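Local coordinates for protein putative esterase/lipase/thioesterase (Silicibacter sp., PDB 2PBL) that is a putative esterase, lipase or thioesterase of the alpha/beta-hydrolase fold that probably hydrolyses ester or thioester bonds, at residues F53-P58 and G93-M98; S80-L85 and N244-L249; P99-C104 and Q114-A119; V164-L169 and T208-G213. All blocks are in the same frame, centred on the assembly; numbering follows the deposited sequence.

Contact 1. Residues F53-P58 and G93-M98; sequences FDLFLP and GWAVAM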
loop_
_atom_site.group_PDB
_atom_site.type_symbol
_atom_site.label_atom_id
_atom_site.label_comp_id
_atom_site.label_asym_id
_atom_site.label_seq_id
_atom_site.Cartn_x
_atom_site.Cartn_y
_atom_site.Cartn_z
ATOM N N PHE A 53 -8.094 -11.031 -3.604
ATOM C CA PHE A 53 -6.669 -10.810 -3.720
ATOM C C PHE A 53 -6.040 -11.809 -4.660
ATOM O O PHE A 53 -6.558 -12.908 -4.880
ATOM C CB PHE A 53 -5.937 -10.829 -2.369
ATOM C CG PHE A 53 -5.897 -12.170 -1.673
ATOM C CD1 PHE A 53 -6.984 -12.639 -0.941
ATOM C CD2 PHE A 53 -4.741 -12.926 -1.670
ATOM C CE1 PHE A 53 -6.936 -13.871 -0.307
ATOM C CE2 PHE A 53 -4.667 -14.150 -1.001
ATOM C CZ PHE A 53 -5.777 -14.611 -0.305
ATOM N N ASP A 54 -4.937 -11.368 -5.251
ATOM C CA ASP A 54 -4.129 -12.195 -6.103
ATOM C C ASP A 54 -2.936 -12.658 -5.241
ATOM O O ASP A 54 -2.420 -11.927 -4.386
ATOM C CB ASP A 54 -3.662 -11.450 -7.338
ATOM C CG ASP A 54 -4.800 -11.146 -8.343
ATOM O OD1 ASP A 54 -5.903 -11.740 -8.309
ATOM O OD2 ASP A 54 -4.563 -10.273 -9.189
ATOM N N LEU A 55 -2.572 -13.910 -5.429
ATOM C CA LEU A 55 -1.451 -14.521 -4.747
ATOM C C LEU A 55 -0.483 -15.098 -5.780
ATOM O O LEU A 55 -0.820 -16.018 -6.551
ATOM C CB LEU A 55 -1.919 -15.589 -3.781
ATOM C CG LEU A 55 -0.873 -16.228 -2.890
ATOM C CD1 LEU A 55 -0.155 -15.196 -1.988
ATOM C CD2 LEU A 55 -1.566 -17.265 -2.023
ATOM N N PHE A 56 0.699 -14.509 -5.794
ATOM C CA PHE A 56 1.776 -14.903 -6.683
ATOM C C PHE A 56 2.802 -15.703 -5.897
ATOM O O PHE A 56 3.388 -15.216 -4.928
ATOM C CB PHE A 56 2.403 -13.687 -7.381
ATOM C CG PHE A 56 1.383 -12.843 -8.085
ATOM C CD1 PHE A 56 0.716 -13.339 -9.193
ATOM C CD2 PHE A 56 1.026 -11.595 -7.598
ATOM C CE1 PHE A 56 -0.272 -12.606 -9.797
ATOM C CE2 PHE A 56 0.024 -10.861 -8.215
ATOM C CZ PHE A 56 -0.599 -11.363 -9.310
ATOM N N LEU A 57 3.056 -16.920 -6.372
ATOM C CA LEU A 57 3.945 -17.858 -5.689
ATOM C C LEU A 57 5.283 -17.901 -6.358
ATOM O O LEU A 57 5.324 -17.860 -7.605
ATOM C CB LEU A 57 3.358 -19.262 -5.763
ATOM C CG LEU A 57 1.954 -19.374 -5.182
ATOM C CD1 LEU A 57 1.359 -20.708 -5.446
ATOM C CD2 LEU A 57 1.931 -19.069 -3.695
ATOM N N PRO A 58 6.374 -18.010 -5.554
ATOM C CA PRO A 58 7.707 -18.152 -6.096
ATOM C C PRO A 58 7.869 -19.587 -6.537
ATOM O O PRO A 58 6.988 -20.409 -6.313
ATOM C CB PRO A 58 8.623 -17.870 -4.884
ATOM C CG PRO A 58 7.856 -18.328 -3.729
ATOM C CD PRO A 58 6.391 -18.094 -4.076
ATOM N N GLY A 93 12.226 -15.177 -3.258
ATOM C CA GLY A 93 11.528 -16.301 -2.653
ATOM C C GLY A 93 10.294 -16.002 -1.821
ATOM O O GLY A 93 9.803 -16.890 -1.141
ATOM N N TRP A 94 9.782 -14.772 -1.895
ATOM C CA TRP A 94 8.572 -14.390 -1.178
ATOM C C TRP A 94 7.337 -14.652 -2.017
ATOM O O TRP A 94 7.345 -14.443 -3.239
ATOM C CB TRP A 94 8.603 -12.892 -0.878
ATOM C CG TRP A 94 9.654 -12.551 0.107
ATOM C CD1 TRP A 94 10.979 -12.459 -0.135
ATOM C CD2 TRP A 94 9.480 -12.332 1.503
ATOM N NE1 TRP A 94 11.663 -12.173 1.011
ATOM C CE2 TRP A 94 10.765 -12.069 2.042
ATOM C CE3 TRP A 94 8.363 -12.296 2.354
ATOM C CZ2 TRP A 94 10.971 -11.821 3.393
ATOM C CZ3 TRP A 94 8.569 -12.023 3.691
ATOM C CH2 TRP A 94 9.857 -11.808 4.209
ATOM N N ALA A 95 6.273 -15.103 -1.370
ATOM C CA ALA A 95 4.965 -15.143 -2.038
ATOM C C ALA A 95 4.454 -13.719 -1.951
ATOM O O ALA A 95 4.766 -13.000 -1.017
ATOM C CB ALA A 95 4.004 -16.084 -1.365
ATOM N N VAL A 96 3.666 -13.285 -2.913
ATOM C CA VAL A 96 3.219 -11.904 -2.906
ATOM C C VAL A 96 1.709 -11.776 -3.048
ATOM O O VAL A 96 1.130 -12.248 -4.022
ATOM C CB VAL A 96 3.945 -11.104 -4.049
ATOM C CG1 VAL A 96 3.439 -9.670 -4.115
ATOM C CG2 VAL A 96 5.452 -11.156 -3.836
ATOM N N ALA A 97 1.068 -11.117 -2.077
ATOM C CA ALA A 97 -0.357 -10.938 -2.120
ATOM C C ALA A 97 -0.696 -9.502 -2.460
ATOM O O ALA A 97 -0.093 -8.592 -1.898
ATOM C CB ALA A 97 -1.000 -11.325 -0.753
HETATM N N MSE A 98 -1.742 -9.302 -3.248
HETATM C CA MSE A 98 -2.214 -7.980 -3.611
HETATM C C MSE A 98 -3.730 -7.861 -3.511
HETATM O O MSE A 98 -4.443 -8.354 -4.336
HETATM C CB MSE A 98 -1.736 -7.599 -5.008
HETATM C CG MSE A 98 -0.269 -7.273 -5.005
HETATM SE SE MSE A 98 0.363 -6.708 -6.780
HETATM C CE MSE A 98 2.192 -6.399 -6.420
#
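Phe53 opens the pairing with its ring beside Ala97, CD2 coming within 4.2 Å of Ala97 CB; the small methyl leaves width for the ring, which also meets Ala122 and Ala123 of helix 109-126. Asp54 and Met98, a selenomethionine here, form a hydrogen-bonded antiparallel pair. Met98 N gives a bond of 2.9 Å to Asp54 O in the carbonyl plane, whereas Asp54 N reaches Met98 O at 3.2 Å from above the plane of the Met98 carbonyl. The Asp54 carboxylate finds its partners beyond the two strands: OD1 takes Asn42 N and a salt bridge from Lys79. Leu55 faces the same helix as Phe53. Its CG is anti to the backbone N (chi1 -174°), and CD1 touches both Ala95 CB, at 4.3 Å, and Ala97 CB. The strands run at 166° as neighbours in the mixed sheet of the alpha/beta-hydrolase fold, strand 52-56 lying between 39-44 and 94-99 in its antiparallel margin. Phe56 repeats the bonded pairing with Val96: Phe56 N to Val96 O is 2.9 Å and almost straight (177°), and Val96 N to Phe56 O is 2.8 Å. On the face opposite Leu55, the edge of the Phe56 ring meets selenium, CE2 to Met98 SE being 4.4 Å, and Phe31 makes an edge-to-face contact with the ring. Beyond the paired strands, Leu57 brings CD2 to the methyl of Ala95. Pro58, which lacks an N-H to continue the ladder, packs CG 3.5 Å from Gly93 O, where Gly93 with positive phi closes helix 87-91 in a Schellman motif.

Contact 2. Residues S80-L85 and N244-L249; sequences SSWSHL and NVIEPL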
loop_
_atom_site.group_PDB
_atom_site.type_symbol
_atom_site.label_atom_id
_atom_site.label_comp_id
_atom_site.label_asym_id
_atom_site.label_seq_id
_atom_site.Cartn_x
_atom_site.Cartn_y
_atom_site.Cartn_z
ATOM N N SER A 80 -5.532 -5.331 -10.164
ATOM C CA SER A 80 -5.066 -5.740 -11.485
ATOM C C SER A 80 -4.057 -4.827 -12.167
ATOM O O SER A 80 -3.442 -5.254 -13.134
ATOM C CB SER A 80 -6.225 -5.990 -12.450
ATOM O OG SER A 80 -6.843 -4.785 -12.882
ATOM N N SER A 81 -3.886 -3.605 -11.696
ATOM C CA SER A 81 -2.890 -2.702 -12.285
ATOM C C SER A 81 -1.472 -2.832 -11.720
ATOM O O SER A 81 -0.559 -2.119 -12.177
ATOM C CB SER A 81 -3.340 -1.279 -12.078
ATOM O OG SER A 81 -4.467 -1.007 -12.910
ATOM N N TRP A 82 -1.239 -3.777 -10.803
ATOM C CA TRP A 82 0.038 -3.777 -10.066
ATOM C C TRP A 82 0.815 -5.076 -9.942
ATOM O O TRP A 82 1.843 -5.090 -9.304
ATOM C CB TRP A 82 -0.222 -3.269 -8.650
ATOM C CG TRP A 82 -1.226 -2.140 -8.572
ATOM C CD1 TRP A 82 -2.558 -2.265 -8.309
ATOM C CD2 TRP A 82 -1.007 -0.760 -8.878
ATOM N NE1 TRP A 82 -3.173 -1.047 -8.401
ATOM C CE2 TRP A 82 -2.240 -0.101 -8.732
ATOM C CE3 TRP A 82 0.127 -0.005 -9.221
ATOM C CZ2 TRP A 82 -2.380 1.274 -8.935
ATOM C CZ3 TRP A 82 -0.014 1.347 -9.420
ATOM C CH2 TRP A 82 -1.252 1.984 -9.253
ATOM N N SER A 83 0.324 -6.144 -10.559
ATOM C CA SER A 83 0.892 -7.486 -10.440
ATOM C C SER A 83 2.361 -7.525 -10.749
ATOM O O SER A 83 3.139 -8.173 -10.038
ATOM C CB SER A 83 0.129 -8.442 -11.364
ATOM O OG SER A 83 -1.259 -8.184 -11.191
ATOM N N HIS A 84 2.755 -6.816 -11.805
ATOM C CA HIS A 84 4.163 -6.808 -12.263
ATOM C C HIS A 84 5.152 -6.308 -11.178
ATOM O O HIS A 84 6.366 -6.566 -11.237
ATOM C CB HIS A 84 4.264 -5.944 -13.522
ATOM C CG HIS A 84 3.937 -4.502 -13.286
ATOM N ND1 HIS A 84 2.675 -4.058 -12.961
ATOM C CD2 HIS A 84 4.723 -3.403 -13.328
ATOM C CE1 HIS A 84 2.699 -2.746 -12.812
ATOM N NE2 HIS A 84 3.932 -2.319 -13.043
ATOM N N LEU A 85 4.626 -5.619 -10.173
ATOM C CA LEU A 85 5.456 -5.148 -9.070
ATOM C C LEU A 85 5.850 -6.297 -8.098
ATOM O O LEU A 85 6.626 -6.100 -7.159
ATOM C CB LEU A 85 4.765 -4.007 -8.355
ATOM C CG LEU A 85 4.408 -2.771 -9.217
ATOM C CD1 LEU A 85 3.679 -1.724 -8.401
ATOM C CD2 LEU A 85 5.657 -2.135 -9.894
ATOM N N ASN A 244 6.479 6.846 -10.320
ATOM C CA ASN A 244 7.581 5.907 -10.585
ATOM C C ASN A 244 8.357 5.450 -9.337
ATOM O O ASN A 244 9.282 4.608 -9.443
ATOM C CB ASN A 244 8.551 6.397 -11.679
ATOM C CG ASN A 244 9.299 7.601 -11.306
ATOM O OD1 ASN A 244 9.092 8.201 -10.243
ATOM N ND2 ASN A 244 10.220 8.002 -12.207
ATOM N N VAL A 245 7.999 5.999 -8.176
ATOM C CA VAL A 245 8.595 5.633 -6.869
ATOM C C VAL A 245 8.444 4.133 -6.586
ATOM O O VAL A 245 9.339 3.522 -6.027
ATOM C CB VAL A 245 8.005 6.481 -5.691
ATOM C CG1 VAL A 245 6.551 6.186 -5.415
ATOM C CG2 VAL A 245 8.814 6.275 -4.425
ATOM N N ILE A 246 7.328 3.566 -7.049
ATOM C CA ILE A 246 7.028 2.139 -6.915
ATOM C C ILE A 246 7.724 1.256 -7.954
ATOM O O ILE A 246 7.770 0.034 -7.811
ATOM C CB ILE A 246 5.497 1.885 -7.015
ATOM C CG1 ILE A 246 4.938 2.255 -8.423
ATOM C CG2 ILE A 246 4.761 2.632 -5.921
ATOM C CD1 ILE A 246 3.391 2.131 -8.539
ATOM N N GLU A 247 8.272 1.860 -8.997
ATOM C CA GLU A 247 8.883 1.061 -10.082
ATOM C C GLU A 247 9.944 0.090 -9.656
ATOM O O GLU A 247 9.925 -1.033 -10.148
ATOM C CB GLU A 247 9.366 1.928 -11.249
ATOM C CG GLU A 247 8.197 2.478 -12.002
ATOM C CD GLU A 247 8.530 3.361 -13.232
ATOM O OE1 GLU A 247 9.737 3.717 -13.470
ATOM O OE2 GLU A 247 7.543 3.693 -13.933
ATOM N N PRO A 248 10.838 0.481 -8.726
ATOM C CA PRO A 248 11.871 -0.467 -8.249
ATOM C C PRO A 248 11.384 -1.784 -7.638
ATOM O O PRO A 248 12.194 -2.719 -7.463
ATOM C CB PRO A 248 12.641 0.348 -7.204
ATOM C CG PRO A 248 12.439 1.779 -7.674
ATOM C CD PRO A 248 11.032 1.817 -8.126
ATOM N N LEU A 249 10.089 -1.881 -7.318
ATOM C CA LEU A 249 9.541 -3.150 -6.834
ATOM C C LEU A 249 9.711 -4.282 -7.851
ATOM O O LEU A 249 9.768 -5.466 -7.484
ATOM C CB LEU A 249 8.068 -3.015 -6.473
ATOM C CG LEU A 249 7.681 -2.225 -5.216
ATOM C CD1 LEU A 249 6.174 -2.086 -5.094
ATOM C CD2 LEU A 249 8.212 -2.839 -3.927
#
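Leu85 and Trp82 meet Ile246 and Leu249 by apolar packing; no hydrogen bond joins the two segments. The tip of Ile246 makes two of the contacts: its CD1 lies 3.6 Å from Trp82 CZ3, obliquely to the indole, and 3.9 Å from Leu85 CD1. Leu85 uses both of its branches, for while CD1 meets that tip, CD2 rests 3.7 Å from the carbonyl oxygen of Ile246. A branched leucine suits this place because its two methyls can meet a side chain and a backbone carbonyl at once. Nearer the backbone, Leu85 CB packs 3.9 Å from Leu249 CB. The backbones draw close there as well, but Leu85 O and Leu249 O, 3.2 Å apart, are both acceptors and do not bond.

Short turns position these groups. Leu85 N bonds to Trp82 O within a 3-10 turn, and a type I turn from Asn244 to Glu247 sets Ile246, whose CG1, the branch that ends in CD1, stands between the backbone N and the carbonyl carbon (chi1 65°). Leu249 N in turn bonds to Ile246 O. Around the indole, Ser81 CB lies 3.6 Å above one face of the Trp82 ring, toward its rim, His70 stacks on the ring, and Trp24 and Phe77 meet it at steeper angles. An unidentified bound molecule lies about 4 Å from the Trp82 side chain, consistent with a pocket there. Farther out, Leu249 packs on Leu256 and Ile260 of helix 255-261, Ile246 on His136 at the end of strand 131-136, and His84 on helix 20-35.

Contact 3. Residues P99-C104 and Q114-A119; sequences PSYELC and QQISQA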
loop_
_atom_site.group_PDB
_atom_site.type_symbol
_atom_site.label_atom_id
_atom_site.label_comp_id
_atom_site.label_asym_id
_atom_site.label_seq_id
_atom_site.Cartn_x
_atom_site.Cartn_y
_atom_site.Cartn_z
ATOM N N PRO A 99 -4.237 -7.195 -2.459
ATOM C CA PRO A 99 -5.695 -7.146 -2.447
ATOM C C PRO A 99 -6.298 -5.955 -3.164
ATOM O O PRO A 99 -5.638 -4.904 -3.379
ATOM C CB PRO A 99 -5.998 -6.984 -0.952
ATOM C CG PRO A 99 -4.890 -6.140 -0.499
ATOM C CD PRO A 99 -3.662 -6.596 -1.249
ATOM N N SER A 100 -7.566 -6.147 -3.530
ATOM C CA SER A 100 -8.452 -5.092 -3.935
ATOM C C SER A 100 -9.262 -4.816 -2.660
ATOM O O SER A 100 -9.151 -5.551 -1.636
ATOM C CB SER A 100 -9.387 -5.565 -5.057
ATOM O OG SER A 100 -8.776 -5.589 -6.330
ATOM N N TYR A 101 -10.094 -3.805 -2.766
ATOM C CA TYR A 101 -10.935 -3.341 -1.696
ATOM C C TYR A 101 -11.992 -2.434 -2.291
ATOM O O TYR A 101 -11.794 -1.900 -3.390
ATOM C CB TYR A 101 -10.089 -2.609 -0.678
ATOM C CG TYR A 101 -9.136 -1.552 -1.227
ATOM C CD1 TYR A 101 -9.547 -0.211 -1.419
ATOM C CD2 TYR A 101 -7.811 -1.880 -1.511
ATOM C CE1 TYR A 101 -8.656 0.748 -1.918
ATOM C CE2 TYR A 101 -6.907 -0.921 -1.981
ATOM C CZ TYR A 101 -7.326 0.371 -2.196
ATOM O OH TYR A 101 -6.393 1.268 -2.671
ATOM N N GLU A 102 -13.121 -2.316 -1.608
ATOM C CA GLU A 102 -14.160 -1.379 -2.031
ATOM C C GLU A 102 -13.635 0.039 -1.872
ATOM O O GLU A 102 -12.723 0.311 -1.090
ATOM C CB GLU A 102 -15.454 -1.573 -1.284
ATOM C CG GLU A 102 -16.051 -2.908 -1.542
ATOM C CD GLU A 102 -17.374 -3.052 -0.833
ATOM O OE1 GLU A 102 -17.353 -3.643 0.235
ATOM O OE2 GLU A 102 -18.387 -2.493 -1.306
ATOM N N LEU A 103 -14.243 0.929 -2.638
ATOM C CA LEU A 103 -13.774 2.292 -2.779
ATOM C C LEU A 103 -14.786 3.280 -2.271
ATOM O O LEU A 103 -15.972 2.980 -2.181
ATOM C CB LEU A 103 -13.545 2.553 -4.264
ATOM C CG LEU A 103 -12.568 1.632 -5.000
ATOM C CD1 LEU A 103 -12.531 1.877 -6.517
ATOM C CD2 LEU A 103 -11.184 1.816 -4.417
ATOM N N CYS A 104 -14.281 4.449 -1.897
ATOM C CA CYS A 104 -15.114 5.535 -1.510
ATOM C C CYS A 104 -15.704 5.994 -2.846
ATOM O O CYS A 104 -14.997 5.930 -3.866
ATOM C CB CYS A 104 -14.331 6.640 -0.855
ATOM S SG CYS A 104 -13.457 6.181 0.672
ATOM N N GLN A 114 -10.582 -2.037 7.498
ATOM C CA GLN A 114 -11.083 -3.316 8.008
ATOM C C GLN A 114 -10.932 -4.379 6.931
ATOM O O GLN A 114 -10.519 -5.475 7.230
ATOM C CB GLN A 114 -12.529 -3.182 8.578
ATOM C CG GLN A 114 -12.611 -2.283 9.738
ATOM C CD GLN A 114 -11.858 -2.795 10.930
ATOM O OE1 GLN A 114 -11.933 -3.975 11.249
ATOM N NE2 GLN A 114 -11.122 -1.908 11.607
ATOM N N GLN A 115 -11.213 -4.037 5.670
ATOM C CA GLN A 115 -11.029 -4.946 4.547
ATOM C C GLN A 115 -9.581 -5.381 4.325
ATOM O O GLN A 115 -9.308 -6.558 4.082
ATOM C CB GLN A 115 -11.576 -4.330 3.261
ATOM C CG GLN A 115 -13.082 -4.288 3.248
ATOM C CD GLN A 115 -13.713 -3.610 2.004
ATOM O OE1 GLN A 115 -13.078 -3.445 0.947
ATOM N NE2 GLN A 115 -15.009 -3.260 2.135
ATOM N N ILE A 116 -8.640 -4.435 4.448
ATOM C CA ILE A 116 -7.211 -4.763 4.341
ATOM C C ILE A 116 -6.840 -5.729 5.455
ATOM O O ILE A 116 -6.108 -6.696 5.219
ATOM C CB ILE A 116 -6.314 -3.492 4.358
ATOM C CG1 ILE A 116 -6.697 -2.579 3.211
ATOM C CG2 ILE A 116 -4.859 -3.869 4.219
ATOM C CD1 ILE A 116 -6.719 -3.356 1.871
ATOM N N SER A 117 -7.380 -5.526 6.664
ATOM C CA SER A 117 -7.130 -6.440 7.737
ATOM C C SER A 117 -7.624 -7.861 7.383
ATOM O O SER A 117 -6.939 -8.848 7.623
ATOM C CB SER A 117 -7.814 -5.985 9.034
ATOM O OG SER A 117 -7.508 -6.906 10.085
ATOM N N GLN A 118 -8.827 -7.944 6.854
ATOM C CA GLN A 118 -9.387 -9.191 6.411
ATOM C C GLN A 118 -8.516 -9.852 5.316
ATOM O O GLN A 118 -8.283 -11.069 5.342
ATOM C CB GLN A 118 -10.829 -8.976 5.929
ATOM C CG GLN A 118 -11.817 -8.606 7.025
ATOM C CD GLN A 118 -11.978 -9.727 8.075
ATOM O OE1 GLN A 118 -12.152 -10.922 7.731
ATOM N NE2 GLN A 118 -11.928 -9.347 9.353
ATOM N N ALA A 119 -8.010 -9.043 4.380
ATOM C CA ALA A 119 -7.176 -9.528 3.286
ATOM C C ALA A 119 -5.833 -10.066 3.755
ATOM O O ALA A 119 -5.450 -11.147 3.343
ATOM C CB ALA A 119 -6.951 -8.413 2.245
#
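The amide of Gln115 and the carboxylate of Glu102 lie nearly in parallel planes, 11° apart, although the two side chains cross at about a right angle. Between them Gln115 NE2 gives Glu102 OE1 a weak bond of 3.0 Å, bent to 129° at the hydrogen. The other flat group, the Tyr101 ring, is stacked with His70 and receives Ile116 CD1 obliquely, 3.8 Å from CD2. These groups join the loop after strand 94-99 to helix 109-126, the helix of a beta-alpha-beta crossover in the alpha/beta-hydrolase sheet.

Glutamine suits its place because one amide both accepts and donates, and its chain, extended beyond CG, spans from helix to loop. Glu102 OE1 also takes a weak bond from His51 NE2. The Tyr101 hydroxyl turns from the helix segment and bonds to His70 O. At the other end the surfaces are apolar and close: Pro99 CB sits 3.6 Å from Ala119 CB, a methyl small enough to let the rigid ring approach, while Pro99 CG meets Ile116 CD1 at 4.1 Å. The firmer polar bond is to the loop backbone: Glu102 N points to Gln115 OE1 at 2.8 Å, in the plane of the amide carbonyl.

Contact 4. Residues V164-L169 and T208-G213; sequences VPISPL and TVWVGG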
loop_
_atom_site.group_PDB
_atom_site.type_symbol
_atom_site.label_atom_id
_atom_site.label_comp_id
_atom_site.label_asym_id
_atom_site.label_seq_id
_atom_site.Cartn_x
_atom_site.Cartn_y
_atom_site.Cartn_z
ATOM N N VAL A 164 6.717 -1.038 5.049
ATOM C CA VAL A 164 7.294 0.001 4.160
ATOM C C VAL A 164 6.188 0.724 3.406
ATOM O O VAL A 164 5.808 0.328 2.286
ATOM C CB VAL A 164 8.344 -0.569 3.157
ATOM C CG1 VAL A 164 9.006 0.569 2.348
ATOM C CG2 VAL A 164 9.392 -1.362 3.899
ATOM N N PRO A 165 5.650 1.799 4.012
ATOM C CA PRO A 165 4.646 2.657 3.362
ATOM C C PRO A 165 5.361 3.574 2.412
ATOM O O PRO A 165 6.307 4.268 2.814
ATOM C CB PRO A 165 4.111 3.499 4.531
ATOM C CG PRO A 165 4.566 2.801 5.764
ATOM C CD PRO A 165 5.869 2.256 5.409
ATOM N N ILE A 166 4.993 3.479 1.140
ATOM C CA ILE A 166 5.639 4.200 0.101
ATOM C C ILE A 166 4.745 5.412 -0.183
ATOM O O ILE A 166 3.587 5.260 -0.601
ATOM C CB ILE A 166 5.771 3.323 -1.146
ATOM C CG1 ILE A 166 6.529 2.007 -0.823
ATOM C CG2 ILE A 166 6.443 4.120 -2.227
ATOM C CD1 ILE A 166 6.377 0.880 -1.977
ATOM N N SER A 167 5.268 6.608 0.070
ATOM C CA SER A 167 4.523 7.837 -0.160
ATOM C C SER A 167 3.161 7.770 0.537
ATOM O O SER A 167 2.112 8.014 -0.071
ATOM C CB SER A 167 4.366 8.044 -1.657
ATOM O OG SER A 167 5.619 7.823 -2.318
ATOM N N PRO A 168 3.171 7.487 1.861
ATOM C CA PRO A 168 1.913 7.335 2.567
ATOM C C PRO A 168 1.134 8.630 2.913
ATOM O O PRO A 168 1.684 9.745 2.989
ATOM C CB PRO A 168 2.360 6.731 3.904
ATOM C CG PRO A 168 3.734 7.375 4.118
ATOM C CD PRO A 168 4.339 7.262 2.738
ATOM N N LEU A 169 -0.158 8.451 3.093
ATOM C CA LEU A 169 -0.981 9.460 3.760
ATOM C C LEU A 169 -0.989 9.064 5.241
ATOM O O LEU A 169 -1.610 8.033 5.604
ATOM C CB LEU A 169 -2.381 9.468 3.178
ATOM C CG LEU A 169 -2.178 9.970 1.727
ATOM C CD1 LEU A 169 -3.059 9.368 0.706
ATOM C CD2 LEU A 169 -2.262 11.496 1.752
ATOM N N THR A 208 9.820 1.653 7.616
ATOM C CA THR A 208 10.667 2.533 6.808
ATOM C C THR A 208 9.726 3.302 5.877
ATOM O O THR A 208 9.051 2.699 5.058
ATOM C CB THR A 208 11.718 1.752 5.997
ATOM O OG1 THR A 208 12.540 0.948 6.866
ATOM C CG2 THR A 208 12.633 2.732 5.229
ATOM N N VAL A 209 9.677 4.616 6.039
ATOM C CA VAL A 209 8.860 5.473 5.195
ATOM C C VAL A 209 9.700 5.838 3.978
ATOM O O VAL A 209 10.803 6.377 4.067
ATOM C CB VAL A 209 8.347 6.701 5.936
ATOM C CG1 VAL A 209 7.380 7.499 5.036
ATOM C CG2 VAL A 209 7.676 6.281 7.218
ATOM N N TRP A 210 9.163 5.488 2.827
ATOM C CA TRP A 210 9.869 5.628 1.564
ATOM C C TRP A 210 9.100 6.637 0.736
ATOM O O TRP A 210 7.945 6.450 0.434
ATOM C CB TRP A 210 9.919 4.247 0.899
ATOM C CG TRP A 210 10.785 4.160 -0.267
ATOM C CD1 TRP A 210 10.559 4.717 -1.501
ATOM C CD2 TRP A 210 12.060 3.531 -0.333
ATOM N NE1 TRP A 210 11.610 4.443 -2.325
ATOM C CE2 TRP A 210 12.554 3.731 -1.633
ATOM C CE3 TRP A 210 12.838 2.807 0.587
ATOM C CZ2 TRP A 210 13.789 3.207 -2.063
ATOM C CZ3 TRP A 210 14.065 2.310 0.173
ATOM C CH2 TRP A 210 14.518 2.495 -1.151
ATOM N N VAL A 211 9.757 7.707 0.326
ATOM C CA VAL A 211 9.059 8.733 -0.449
ATOM C C VAL A 211 9.939 9.281 -1.556
ATOM O O VAL A 211 11.137 9.330 -1.412
ATOM C CB VAL A 211 8.576 9.848 0.499
ATOM C CG1 VAL A 211 9.735 10.612 1.133
ATOM C CG2 VAL A 211 7.628 10.794 -0.210
ATOM N N GLY A 212 9.341 9.687 -2.665
ATOM C CA GLY A 212 10.130 10.205 -3.770
ATOM C C GLY A 212 10.584 11.636 -3.566
ATOM O O GLY A 212 9.811 12.500 -3.143
ATOM N N GLY A 213 11.860 11.880 -3.857
ATOM C CA GLY A 213 12.472 13.195 -3.704
ATOM C C GLY A 213 11.833 14.339 -4.487
ATOM O O GLY A 213 11.829 15.486 -4.031
#
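Ile166 and Trp210 pair as neighbours on parallel strands 160-166 and 206-212 of the alpha/beta-hydrolase sheet, and the tight part of the contact centres on them. Trp210 bonds to the residues flanking Ile166, as parallel strands do: its N reaches Pro165 O at 3.1 Å, nearly straight at 178°, and its O takes Ser167 N at 2.7 Å, nearly along the C=O axis. Proline fits at 165 because its carbonyl can still accept, while its CD closes to 3.2 Å from Thr208 O. Val164 lies side by side with Trp210, CG1 to CB 4.1 Å. Trp210 CG is anti to the backbone N (chi1 -170°), and its indole goes on to Leu256 and Val259 of helix 255-261. On the opposite face Val209 CG1 packs 3.8 Å from Pro168 CG.

The looser part is the Ser167 side chain and Gly212-Gly213. Ser167, in left-handed backbone conformation, ends the run of extended residues, and its OG comes no nearer the other segment than 3.9 Å, to Trp210 O. Gly213, partly exposed, makes no contact across. Glu215, possibly the acid of a Ser-His-Glu triad, joins these ends from outside: its OE2 is hydrogen-bonded by both Ser167 OG and Gly212 N.

Contacts 1 and 4 belong to one sheet, their centres about 21 Å apart, with contact 1 in its antiparallel part and contact 4 in its parallel part. Contact 2 touches both: the selenomethionine methyl Met98 CE lies 3.2 Å from Trp82 O, and Val245 CG1 lies 3.6 Å from Ser167 OG. Contact 3 continues the strand of contact 1, Phe53 CB meeting Pro99 CA at 3.7 Å. The probable active site, with Ser137 on a nucleophile elbow and His242 and Glu215 as its likely partners, has contacts 2, 3 and 4 near it; Ser167 touches that triad. His70 stacks on both Trp82 and Tyr101 and so links contacts 2 and 3; the unknown molecule lies near Trp82.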